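Local structure of putative PAS/PAC sensor protein (Nakamurella multipartita DSM 44233, 6HMJ) at residues A[211-216]-A[325-330]; A[266-271]-A[284-289]; A[313-316]-A[322-325]. The protein acts as a flavin-dependent light-oxygen-voltage receptor for blue light that mediates RNA binding, probably through its ANTAR region, and translational regulation. One frame throughout, in Å; residues are numbered along the deposited sequence.

Contact 1: A[211-216]-A[325-330]. With FMN (flavin mononucleotide), chain E.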
loop_
_atom_site.group_PDB
_atom_site.type_symbol
_atom_site.label_atom_id
_atom_site.label_comp_id
_atom_site.label_asym_id
_atom_site.label_seq_id
_atom_site.Cartn_x
_atom_site.Cartn_y
_atom_site.Cartn_z
ATOM N N LYS A 211 -24.334 3.771 16.232
ATOM C CA LYS A 211 -25.189 3.152 17.235
ATOM C C LYS A 211 -24.385 2.167 18.074
ATOM O O LYS A 211 -23.652 1.333 17.533
ATOM C CB LYS A 211 -26.362 2.447 16.553
ATOM C CG LYS A 211 -27.074 3.309 15.508
ATOM C CD LYS A 211 -27.579 4.635 16.070
ATOM C CE LYS A 211 -27.803 5.645 14.953
ATOM N NZ LYS A 211 -28.491 6.876 15.427
ATOM N N GLY A 212 -24.524 2.269 19.388
ATOM C CA GLY A 212 -23.872 1.375 20.334
ATOM C C GLY A 212 -24.840 0.359 20.902
ATOM O O GLY A 212 -25.724 -0.143 20.201
ATOM N N TRP A 213 -24.680 0.059 22.187
ATOM C CA TRP A 213 -25.489 -0.968 22.836
ATOM C C TRP A 213 -25.258 -0.912 24.345
ATOM O O TRP A 213 -24.422 -0.152 24.843
ATOM C CB TRP A 213 -25.163 -2.359 22.285
ATOM C CG TRP A 213 -23.698 -2.594 22.034
ATOM C CD1 TRP A 213 -23.061 -2.566 20.829
ATOM C CD2 TRP A 213 -22.691 -2.891 23.013
ATOM N NE1 TRP A 213 -21.721 -2.829 20.994
ATOM C CE2 TRP A 213 -21.469 -3.031 22.325
ATOM C CE3 TRP A 213 -22.705 -3.053 24.402
ATOM C CZ2 TRP A 213 -20.273 -3.325 22.978
ATOM C CZ3 TRP A 213 -21.512 -3.346 25.049
ATOM C CH2 TRP A 213 -20.315 -3.477 24.335
ATOM N N THR A 214 -26.021 -1.735 25.064
ATOM C CA THR A 214 -25.891 -1.916 26.504
ATOM C C THR A 214 -26.208 -3.376 26.804
ATOM O O THR A 214 -27.238 -3.885 26.354
ATOM C CB THR A 214 -26.842 -0.991 27.279
ATOM O OG1 THR A 214 -26.494 0.380 27.043
ATOM C CG2 THR A 214 -26.779 -1.272 28.772
ATOM N N VAL A 215 -25.330 -4.042 27.549
ATOM C CA VAL A 215 -25.489 -5.469 27.833
ATOM C C VAL A 215 -25.185 -5.735 29.297
ATOM O O VAL A 215 -24.468 -4.966 29.952
ATOM C CB VAL A 215 -24.573 -6.336 26.947
ATOM C CG1 VAL A 215 -24.856 -6.082 25.478
ATOM C CG2 VAL A 215 -23.108 -6.068 27.274
ATOM N N PRO A 216 -25.704 -6.833 29.832
ATOM C CA PRO A 216 -25.432 -7.201 31.226
ATOM C C PRO A 216 -24.043 -7.822 31.348
ATOM O O PRO A 216 -23.320 -7.991 30.368
ATOM C CB PRO A 216 -26.540 -8.205 31.545
ATOM C CG PRO A 216 -26.843 -8.843 30.242
ATOM C CD PRO A 216 -26.637 -7.780 29.191
ATOM N N TRP A 325 -15.167 6.207 20.677
ATOM C CA TRP A 325 -16.055 5.159 21.158
ATOM C C TRP A 325 -15.700 4.819 22.597
ATOM O O TRP A 325 -14.536 4.547 22.912
ATOM C CB TRP A 325 -15.962 3.912 20.282
ATOM C CG TRP A 325 -16.725 4.018 19.000
ATOM C CD1 TRP A 325 -16.219 4.268 17.759
ATOM C CD2 TRP A 325 -18.140 3.877 18.837
ATOM N NE1 TRP A 325 -17.233 4.291 16.831
ATOM C CE2 TRP A 325 -18.422 4.054 17.468
ATOM C CE3 TRP A 325 -19.197 3.617 19.716
ATOM C CZ2 TRP A 325 -19.716 3.980 16.958
ATOM C CZ3 TRP A 325 -20.478 3.544 19.207
ATOM C CH2 TRP A 325 -20.727 3.724 17.841
ATOM N N ASN A 326 -16.707 4.827 23.465
ATOM C CA ASN A 326 -16.529 4.631 24.898
ATOM C C ASN A 326 -17.258 3.357 25.298
ATOM O O ASN A 326 -18.493 3.316 25.295
ATOM C CB ASN A 326 -17.065 5.839 25.672
ATOM C CG ASN A 326 -16.845 5.733 27.178
ATOM O OD1 ASN A 326 -16.488 4.677 27.705
ATOM N ND2 ASN A 326 -17.070 6.839 27.879
ATOM N N GLU A 327 -16.498 2.319 25.629
ATOM C CA GLU A 327 -17.045 1.137 26.290
ATOM C C GLU A 327 -16.773 1.306 27.781
ATOM O O GLU A 327 -15.641 1.128 28.239
ATOM C CB GLU A 327 -16.430 -0.152 25.758
ATOM C CG GLU A 327 -17.115 -1.395 26.321
ATOM C CD GLU A 327 -16.437 -2.682 25.925
ATOM O OE1 GLU A 327 -16.734 -3.191 24.825
ATOM O OE2 GLU A 327 -15.610 -3.185 26.715
ATOM N N PHE A 328 -17.805 1.666 28.536
ATOM C CA PHE A 328 -17.680 1.852 29.974
ATOM C C PHE A 328 -18.571 0.855 30.698
ATOM O O PHE A 328 -19.742 0.682 30.341
ATOM C CB PHE A 328 -18.012 3.295 30.390
ATOM C CG PHE A 328 -19.459 3.667 30.245
ATOM C CD1 PHE A 328 -20.373 3.373 31.242
ATOM C CD2 PHE A 328 -19.894 4.360 29.131
ATOM C CE1 PHE A 328 -21.704 3.731 31.112
ATOM C CE2 PHE A 328 -21.221 4.725 28.998
ATOM C CZ PHE A 328 -22.126 4.411 29.990
ATOM N N HIS A 329 -18.008 0.203 31.708
ATOM C CA HIS A 329 -18.737 -0.754 32.526
ATOM C C HIS A 329 -19.305 -0.047 33.752
ATOM O O HIS A 329 -18.659 0.828 34.335
ATOM C CB HIS A 329 -17.808 -1.898 32.937
ATOM C CG HIS A 329 -18.402 -2.845 33.932
ATOM N ND1 HIS A 329 -17.883 -3.010 35.198
ATOM C CD2 HIS A 329 -19.459 -3.687 33.846
ATOM C CE1 HIS A 329 -18.600 -3.905 35.853
ATOM N NE2 HIS A 329 -19.562 -4.332 35.055
ATOM N N LEU A 330 -20.524 -0.421 34.128
ATOM C CA LEU A 330 -21.211 0.155 35.277
ATOM C C LEU A 330 -21.349 -0.927 36.339
ATOM O O LEU A 330 -21.995 -1.954 36.102
ATOM C CB LEU A 330 -22.582 0.704 34.888
ATOM C CG LEU A 330 -22.598 2.002 34.080
ATOM C CD1 LEU A 330 -23.994 2.269 33.551
ATOM C CD2 LEU A 330 -22.109 3.176 34.905
HETATM N N1 FMN E . -22.742 8.009 29.896
HETATM C C2 FMN E . -21.923 8.304 28.863
HETATM O O2 FMN E . -22.425 8.613 27.761
HETATM N N3 FMN E . -20.583 8.276 28.971
HETATM C C4 FMN E . -19.958 7.954 30.107
HETATM O O4 FMN E . -18.711 7.939 30.169
HETATM C C4A FMN E . -20.781 7.619 31.288
HETATM N N5 FMN E . -20.230 7.286 32.471
HETATM C C5A FMN E . -21.013 6.985 33.532
HETATM C C6 FMN E . -20.408 6.641 34.737
HETATM C C7 FMN E . -21.182 6.330 35.845
HETATM C C7M FMN E . -20.507 5.965 37.141
HETATM C C8 FMN E . -22.665 6.357 35.739
HETATM C C8M FMN E . -23.543 6.021 36.915
HETATM C C9 FMN E . -23.269 6.694 34.537
HETATM C C9A FMN E . -22.503 7.012 33.420
HETATM N N10 FMN E . -23.094 7.365 32.178
HETATM C C10 FMN E . -22.246 7.666 31.103
HETATM C "C1'" FMN E . -24.541 7.412 31.946
HETATM C "C2'" FMN E . -25.067 8.822 32.124
HETATM O "O2'" FMN E . -24.370 9.497 33.174
HETATM C "C3'" FMN E . -26.546 8.758 32.454
HETATM O "O3'" FMN E . -26.720 7.992 33.657
HETATM C "C4'" FMN E . -27.379 8.111 31.358
HETATM O "O4'" FMN E . -27.213 8.817 30.128
HETATM C "C5'" FMN E . -28.820 8.130 31.846
HETATM O "O5'" FMN E . -29.709 8.642 30.864
HETATM P P FMN E . -30.241 10.151 30.999
HETATM O O1P FMN E . -31.111 10.293 29.778
HETATM O O2P FMN E . -30.981 10.154 32.316
HETATM O O3P FMN E . -28.998 11.006 31.036
#

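Contact 2: A[266-271]-A[284-289]. With FMN (flavin mononucleotide), chain E.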
loop_
_atom_site.group_PDB
_atom_site.type_symbol
_atom_site.label_atom_id
_atom_site.label_comp_id
_atom_site.label_asym_id
_atom_site.label_seq_id
_atom_site.Cartn_x
_atom_site.Cartn_y
_atom_site.Cartn_z
ATOM N N PRO A 266 -7.367 10.961 37.441
ATOM C CA PRO A 266 -6.701 11.666 36.331
ATOM C C PRO A 266 -6.794 10.943 34.997
ATOM O O PRO A 266 -6.824 11.605 33.951
ATOM C CB PRO A 266 -5.246 11.778 36.810
ATOM C CG PRO A 266 -5.330 11.702 38.296
ATOM C CD PRO A 266 -6.464 10.761 38.588
ATOM N N ALA A 267 -6.828 9.607 34.990
ATOM C CA ALA A 267 -6.986 8.888 33.731
ATOM C C ALA A 267 -8.277 9.297 33.038
ATOM O O ALA A 267 -8.333 9.382 31.804
ATOM C CB ALA A 267 -6.966 7.380 33.976
ATOM N N PHE A 268 -9.326 9.558 33.817
ATOM C CA PHE A 268 -10.552 10.104 33.251
ATOM C C PHE A 268 -10.313 11.504 32.700
ATOM O O PHE A 268 -10.842 11.861 31.641
ATOM C CB PHE A 268 -11.653 10.116 34.311
ATOM C CG PHE A 268 -12.957 10.674 33.828
ATOM C CD1 PHE A 268 -13.245 12.021 33.976
ATOM C CD2 PHE A 268 -13.902 9.853 33.236
ATOM C CE1 PHE A 268 -14.446 12.540 33.538
ATOM C CE2 PHE A 268 -15.104 10.364 32.796
ATOM C CZ PHE A 268 -15.376 11.713 32.949
ATOM N N GLU A 269 -9.506 12.307 33.399
ATOM C CA GLU A 269 -9.220 13.656 32.923
ATOM C C GLU A 269 -8.482 13.623 31.591
ATOM O O GLU A 269 -8.806 14.389 30.676
ATOM C CB GLU A 269 -8.412 14.419 33.972
ATOM C CG GLU A 269 -9.103 14.517 35.335
ATOM C CD GLU A 269 -8.347 15.385 36.328
ATOM O OE1 GLU A 269 -7.454 16.149 35.903
ATOM O OE2 GLU A 269 -8.659 15.312 37.536
ATOM N N ARG A 270 -7.491 12.736 31.456
ATOM C CA ARG A 270 -6.796 12.602 30.180
ATOM C C ARG A 270 -7.737 12.109 29.089
ATOM O O ARG A 270 -7.700 12.600 27.956
ATOM C CB ARG A 270 -5.594 11.665 30.315
ATOM C CG ARG A 270 -4.415 12.266 31.066
ATOM C CD ARG A 270 -3.234 11.302 31.136
ATOM N NE ARG A 270 -2.931 10.887 32.505
ATOM C CZ ARG A 270 -3.210 9.691 33.022
ATOM N NH1 ARG A 270 -3.808 8.754 32.296
ATOM N NH2 ARG A 270 -2.886 9.430 34.282
ATOM N N LEU A 271 -8.585 11.128 29.411
ATOM C CA LEU A 271 -9.452 10.535 28.399
ATOM C C LEU A 271 -10.434 11.556 27.842
ATOM O O LEU A 271 -10.636 11.633 26.625
ATOM C CB LEU A 271 -10.211 9.353 29.003
ATOM C CG LEU A 271 -11.326 8.716 28.174
ATOM C CD1 LEU A 271 -10.745 8.018 26.959
ATOM C CD2 LEU A 271 -12.141 7.749 29.023
ATOM N N CYS A 284 -22.809 12.328 34.340
ATOM C CA CYS A 284 -21.823 12.035 33.303
ATOM C C CYS A 284 -22.354 12.219 31.886
ATOM O O CYS A 284 -21.568 12.130 30.938
ATOM C CB CYS A 284 -21.304 10.603 33.460
ATOM S SG CYS A 284 -20.759 10.208 35.133
ATOM N N ARG A 285 -23.654 12.471 31.712
ATOM C CA ARG A 285 -24.220 12.582 30.372
ATOM C C ARG A 285 -23.521 13.632 29.513
ATOM O O ARG A 285 -23.692 13.620 28.290
ATOM C CB ARG A 285 -25.719 12.871 30.452
ATOM C CG ARG A 285 -26.095 14.290 30.801
ATOM C CD ARG A 285 -27.592 14.480 30.648
ATOM N NE ARG A 285 -28.347 13.621 31.555
ATOM C CZ ARG A 285 -28.663 13.945 32.806
ATOM N NH1 ARG A 285 -28.289 15.115 33.312
ATOM N NH2 ARG A 285 -29.355 13.097 33.555
ATOM N N PHE A 286 -22.765 14.558 30.111
ATOM C CA PHE A 286 -22.148 15.615 29.318
ATOM C C PHE A 286 -21.192 15.063 28.267
ATOM O O PHE A 286 -20.876 15.767 27.304
ATOM C CB PHE A 286 -21.406 16.618 30.209
ATOM C CG PHE A 286 -20.371 16.001 31.116
ATOM C CD1 PHE A 286 -19.095 15.718 30.647
ATOM C CD2 PHE A 286 -20.661 15.743 32.446
ATOM C CE1 PHE A 286 -18.137 15.165 31.485
ATOM C CE2 PHE A 286 -19.710 15.190 33.292
ATOM C CZ PHE A 286 -18.447 14.902 32.813
ATOM N N LEU A 287 -20.712 13.826 28.434
ATOM C CA LEU A 287 -19.849 13.221 27.428
ATOM C C LEU A 287 -20.595 12.935 26.133
ATOM O O LEU A 287 -19.957 12.748 25.091
ATOM C CB LEU A 287 -19.233 11.930 27.970
ATOM C CG LEU A 287 -18.278 12.104 29.150
ATOM C CD1 LEU A 287 -17.845 10.757 29.691
ATOM C CD2 LEU A 287 -17.069 12.931 28.741
ATOM N N GLN A 288 -21.926 12.902 26.175
ATOM C CA GLN A 288 -22.730 12.694 24.981
ATOM C C GLN A 288 -22.931 13.976 24.184
ATOM O O GLN A 288 -23.400 13.910 23.041
ATOM C CB GLN A 288 -24.094 12.116 25.370
ATOM C CG GLN A 288 -24.014 10.776 26.082
ATOM C CD GLN A 288 -25.264 10.467 26.875
ATOM O OE1 GLN A 288 -26.337 11.000 26.597
ATOM N NE2 GLN A 288 -25.129 9.611 27.883
ATOM N N ALA A 289 -22.586 15.127 24.757
ATOM C CA ALA A 289 -22.702 16.418 24.081
ATOM C C ALA A 289 -24.098 16.594 23.488
ATOM O O ALA A 289 -24.269 16.960 22.323
ATOM C CB ALA A 289 -21.626 16.569 23.006
HETATM N N1 FMN E . -22.742 8.009 29.896
HETATM C C2 FMN E . -21.923 8.304 28.863
HETATM O O2 FMN E . -22.425 8.613 27.761
HETATM N N3 FMN E . -20.583 8.276 28.971
HETATM C C4 FMN E . -19.958 7.954 30.107
HETATM O O4 FMN E . -18.711 7.939 30.169
HETATM C C4A FMN E . -20.781 7.619 31.288
HETATM N N5 FMN E . -20.230 7.286 32.471
HETATM C C5A FMN E . -21.013 6.985 33.532
HETATM C C6 FMN E . -20.408 6.641 34.737
HETATM C C7 FMN E . -21.182 6.330 35.845
HETATM C C7M FMN E . -20.507 5.965 37.141
HETATM C C8 FMN E . -22.665 6.357 35.739
HETATM C C8M FMN E . -23.543 6.021 36.915
HETATM C C9 FMN E . -23.269 6.694 34.537
HETATM C C9A FMN E . -22.503 7.012 33.420
HETATM N N10 FMN E . -23.094 7.365 32.178
HETATM C C10 FMN E . -22.246 7.666 31.103
HETATM C "C1'" FMN E . -24.541 7.412 31.946
HETATM C "C2'" FMN E . -25.067 8.822 32.124
HETATM O "O2'" FMN E . -24.370 9.497 33.174
HETATM C "C3'" FMN E . -26.546 8.758 32.454
HETATM O "O3'" FMN E . -26.720 7.992 33.657
HETATM C "C4'" FMN E . -27.379 8.111 31.358
HETATM O "O4'" FMN E . -27.213 8.817 30.128
HETATM C "C5'" FMN E . -28.820 8.130 31.846
HETATM O "O5'" FMN E . -29.709 8.642 30.864
HETATM P P FMN E . -30.241 10.151 30.999
HETATM O O1P FMN E . -31.111 10.293 29.778
HETATM O O2P FMN E . -30.981 10.154 32.316
HETATM O O3P FMN E . -28.998 11.006 31.036
#

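Contact 3: A[313-316]-A[322-325]. With FMN (flavin mononucleotide), chain E.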
loop_
_atom_site.group_PDB
_atom_site.type_symbol
_atom_site.label_atom_id
_atom_site.label_comp_id
_atom_site.label_asym_id
_atom_site.label_seq_id
_atom_site.Cartn_x
_atom_site.Cartn_y
_atom_site.Cartn_z
ATOM N N LEU A 313 -21.508 0.428 25.212
ATOM C CA LEU A 313 -20.742 1.079 24.159
ATOM C C LEU A 313 -21.549 2.270 23.661
ATOM O O LEU A 313 -22.740 2.134 23.359
ATOM C CB LEU A 313 -20.444 0.112 23.014
ATOM C CG LEU A 313 -19.638 0.675 21.843
ATOM C CD1 LEU A 313 -18.250 1.108 22.303
ATOM C CD2 LEU A 313 -19.539 -0.341 20.712
ATOM N N ILE A 314 -20.913 3.438 23.600
ATOM C CA ILE A 314 -21.617 4.664 23.254
ATOM C C ILE A 314 -20.628 5.643 22.642
ATOM O O ILE A 314 -19.432 5.621 22.942
ATOM C CB ILE A 314 -22.326 5.271 24.490
ATOM C CG1 ILE A 314 -23.271 6.399 24.069
ATOM C CG2 ILE A 314 -21.303 5.770 25.505
ATOM C CD1 ILE A 314 -24.196 6.864 25.178
ATOM N N ARG A 315 -21.145 6.511 21.777
ATOM C CA ARG A 315 -20.333 7.532 21.130
ATOM C C ARG A 315 -20.222 8.738 22.057
ATOM O O ARG A 315 -21.234 9.244 22.551
ATOM C CB ARG A 315 -20.965 7.919 19.791
ATOM C CG ARG A 315 -20.104 8.791 18.887
ATOM C CD ARG A 315 -18.966 7.996 18.257
ATOM N NE ARG A 315 -18.270 8.751 17.215
ATOM C CZ ARG A 315 -17.094 8.407 16.697
ATOM N NH1 ARG A 315 -16.469 7.317 17.121
ATOM N NH2 ARG A 315 -16.540 9.156 15.753
ATOM N N ASN A 316 -18.992 9.184 22.309
ATOM C CA ASN A 316 -18.724 10.245 23.270
ATOM C C ASN A 316 -17.822 11.301 22.648
ATOM O O ASN A 316 -17.299 11.138 21.541
ATOM C CB ASN A 316 -18.053 9.710 24.543
ATOM C CG ASN A 316 -19.033 9.113 25.550
ATOM O OD1 ASN A 316 -18.597 8.589 26.569
ATOM N ND2 ASN A 316 -20.336 9.193 25.282
ATOM N N HIS A 322 -13.799 16.402 20.086
ATOM C CA HIS A 322 -13.419 15.243 19.292
ATOM C C HIS A 322 -14.055 13.975 19.844
ATOM O O HIS A 322 -14.199 13.804 21.057
ATOM C CB HIS A 322 -11.901 15.103 19.236
ATOM C CG HIS A 322 -11.256 16.004 18.232
ATOM N ND1 HIS A 322 -10.658 17.199 18.571
ATOM C CD2 HIS A 322 -11.132 15.889 16.888
ATOM C CE1 HIS A 322 -10.184 17.776 17.481
ATOM N NE2 HIS A 322 -10.459 17.002 16.446
ATOM N N ALA A 323 -14.443 13.089 18.934
ATOM C CA ALA A 323 -15.262 11.936 19.259
ATOM C C ALA A 323 -14.397 10.717 19.545
ATOM O O ALA A 323 -13.223 10.654 19.177
ATOM C CB ALA A 323 -16.233 11.631 18.113
ATOM N N PHE A 324 -14.995 9.751 20.235
ATOM C CA PHE A 324 -14.350 8.472 20.486
ATOM C C PHE A 324 -15.418 7.487 20.931
ATOM O O PHE A 324 -16.452 7.880 21.476
ATOM C CB PHE A 324 -13.240 8.594 21.538
ATOM C CG PHE A 324 -13.739 8.926 22.922
ATOM C CD1 PHE A 324 -14.051 10.233 23.269
ATOM C CD2 PHE A 324 -13.887 7.934 23.876
ATOM C CE1 PHE A 324 -14.506 10.540 24.538
ATOM C CE2 PHE A 324 -14.341 8.236 25.148
ATOM C CZ PHE A 324 -14.651 9.543 25.478
ATOM N N TRP A 325 -15.167 6.207 20.677
ATOM C CA TRP A 325 -16.055 5.159 21.158
ATOM C C TRP A 325 -15.700 4.819 22.597
ATOM O O TRP A 325 -14.536 4.547 22.912
ATOM C CB TRP A 325 -15.962 3.912 20.282
ATOM C CG TRP A 325 -16.725 4.018 19.000
ATOM C CD1 TRP A 325 -16.219 4.268 17.759
ATOM C CD2 TRP A 325 -18.140 3.877 18.837
ATOM N NE1 TRP A 325 -17.233 4.291 16.831
ATOM C CE2 TRP A 325 -18.422 4.054 17.468
ATOM C CE3 TRP A 325 -19.197 3.617 19.716
ATOM C CZ2 TRP A 325 -19.716 3.980 16.958
ATOM C CZ3 TRP A 325 -20.478 3.544 19.207
ATOM C CH2 TRP A 325 -20.727 3.724 17.841
HETATM N N1 FMN E . -22.742 8.009 29.896
HETATM C C2 FMN E . -21.923 8.304 28.863
HETATM O O2 FMN E . -22.425 8.613 27.761
HETATM N N3 FMN E . -20.583 8.276 28.971
HETATM C C4 FMN E . -19.958 7.954 30.107
HETATM O O4 FMN E . -18.711 7.939 30.169
HETATM C C4A FMN E . -20.781 7.619 31.288
HETATM N N5 FMN E . -20.230 7.286 32.471
HETATM C C5A FMN E . -21.013 6.985 33.532
HETATM C C6 FMN E . -20.408 6.641 34.737
HETATM C C7 FMN E . -21.182 6.330 35.845
HETATM C C7M FMN E . -20.507 5.965 37.141
HETATM C C8 FMN E . -22.665 6.357 35.739
HETATM C C8M FMN E . -23.543 6.021 36.915
HETATM C C9 FMN E . -23.269 6.694 34.537
HETATM C C9A FMN E . -22.503 7.012 33.420
HETATM N N10 FMN E . -23.094 7.365 32.178
HETATM C C10 FMN E . -22.246 7.666 31.103
HETATM C "C1'" FMN E . -24.541 7.412 31.946
HETATM C "C2'" FMN E . -25.067 8.822 32.124
HETATM O "O2'" FMN E . -24.370 9.497 33.174
HETATM C "C3'" FMN E . -26.546 8.758 32.454
HETATM O "O3'" FMN E . -26.720 7.992 33.657
HETATM C "C4'" FMN E . -27.379 8.111 31.358
HETATM O "O4'" FMN E . -27.213 8.817 30.128
HETATM C "C5'" FMN E . -28.820 8.130 31.846
HETATM O "O5'" FMN E . -29.709 8.642 30.864
HETATM P P FMN E . -30.241 10.151 30.999
HETATM O O1P FMN E . -31.111 10.293 29.778
HETATM O O2P FMN E . -30.981 10.154 32.316
HETATM O O3P FMN E . -28.998 11.006 31.036
#

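Contact 1: A[211-216]-A[325-330]
W213 and E327 meet because of how each leaves its backbone: the indole CG sits between the backbone N and the carbonyl carbon (chi1 40°), while E327 holds CG anti to its N (chi1 -173°) and stays extended beyond it, so that the carboxylate reaches across to the tryptophan. OE1 arrives at the rim of the indole, near the ring plane, 3.6 Å from W213 CH2, with ring and carboxylate planes 54° apart. A carboxylate oxygen suits this position, since the C-H rim of an aromatic ring carries slight positive charge. The main partner of OE1 is R353, which forms a salt bridge with it.

The second meeting is between W325 and the backbone ahead of the strand. The far end of this indole lies against K211, CH2 being 3.8 Å from the carbonyl O, and against G212, whose CA is 4.2 Å from W325 CZ3. A CB at G212 would point at the indole; without one, it is the CA that lies against the ring. Both approaches are oblique to the ring.

N326, F328 and L330 turn to the other face of strand 323-334, where the flavin lies. N326 ND2 comes 3.0 Å from FMN O4, and F328 lays one ring face against the isoalloxazine, with CZ 3.4 Å from C10. L330 continues along the same flavin face at the dimethylbenzene end. Strand 310-317 runs between the two segments and bonds to W213 through L313. The arrangement is that of the antiparallel PAS sheet of a LOV domain, with 213-216 added at its edge and the chromophore on one face.

Contact 2: A[266-271]-A[284-289]
F268 carries the apolar contact, sending its ring from helix 266-272 to the 3-10 turn of 284-288. With CG anti to the backbone N (chi1 179°), the ring projects away from its helix. CE2 lies 4.2 Å from L287 CD1, and the two side chains come from opposite directions. F286 CZ stands at the edge of the F268 ring, 4.4 Å from its CZ; F286 also makes an edge-to-face pair with Y274. Bulky hydrocarbon groups suit this junction, where no hydrogen bond joins the two segments.

The same L287 CD1 also packs against the flavin, 3.5 Å from FMN C4, so the leucine bridges F268 and the chromophore; C284 sets SG 3.6 Å from FMN C5A.

Polar bonds hold the chromophore's oxygens. Q288 uses one amide nitrogen twice, giving NE2 hydrogen bonds to O2 (2.9 Å) and to the ribityl O4', so that ring and tail share a donor. R285 meets the phosphate with the edge of its guanidinium: NE donates to O3P at 2.7 Å and 164°, NH2 adds a weak bond, and D258 forms a salt bridge with NH2. With a leucine in place of R285, the phosphate would probably lose this charged clasp and D258 its mate.

The run N283 to Q288 reads Asn-Cys-Arg-Phe-Leu-Gln, the LOV signature; in this family its cysteine forms the light-induced adduct with flavin C4A, consistent with the place of C284.

Contact 3: A[313-316]-A[322-325]
R315 lays its side chain across W325 at about a right angle. A bend at chi2 (74°) carries CD over the middle of the indole, 4.2 Å from the centroid of the five-membered ring in a CH-pi contact. The guanidinium follows as an off-centre cation-pi partner, CZ 4.5 Å from the same centroid, with the two planes 54° apart. A long, flexible arginine can supply both contacts. A323, small enough to fit there, puts CB over one face of the guanidinium, while L313 CG meets the benzo part of the indole obliquely, 3.7 Å from W325 CE3.

These residues belong to the beta hairpin of strands 310-317 and 323-334, two neighbours in the PAS sheet. R315 and W325 form a non-hydrogen-bonded antiparallel pair; N316 and F324 form the next, hydrogen-bonded one, through N316 N to F324 O (3.0 Å) and the reverse bond.

On the sheet face of N316 and F324, the asparagine CB sits over the phenyl ring, 3.9 Å from its centroid. Beyond it, the amide matches the flavin's edge: OD1 accepts from FMN N3 at 3.1 Å (167°), and ND2 donates to FMN O2. Bonds from N326 ND2 to N316 OD1 and from N316 ND2 to R315 O help fix the amide.

Overall arrangement
Followed from the N terminus, the chain first lays down 211-216, whose partner 325-330 comes after 108 further residues; contact 1 closes the large loop that holds most of the flavin-binding domain. Contact 2 is nested inside that loop, where 266-271 and 284-289 close a short excursion of 12 residues and join a helix to the turn beside the chromophore. Contact 3 opens within the same loop and closes the hairpin, with five residues between its segments, ending on W325, the residue it shares with contact 1. It pairs 310-317 with 323-334, whereas contact 1 spans from edge strand 213-216 across 310-317 to 323-334. L287 and Q288 of contact 2 pack on N316 and I314. All three reach FMN.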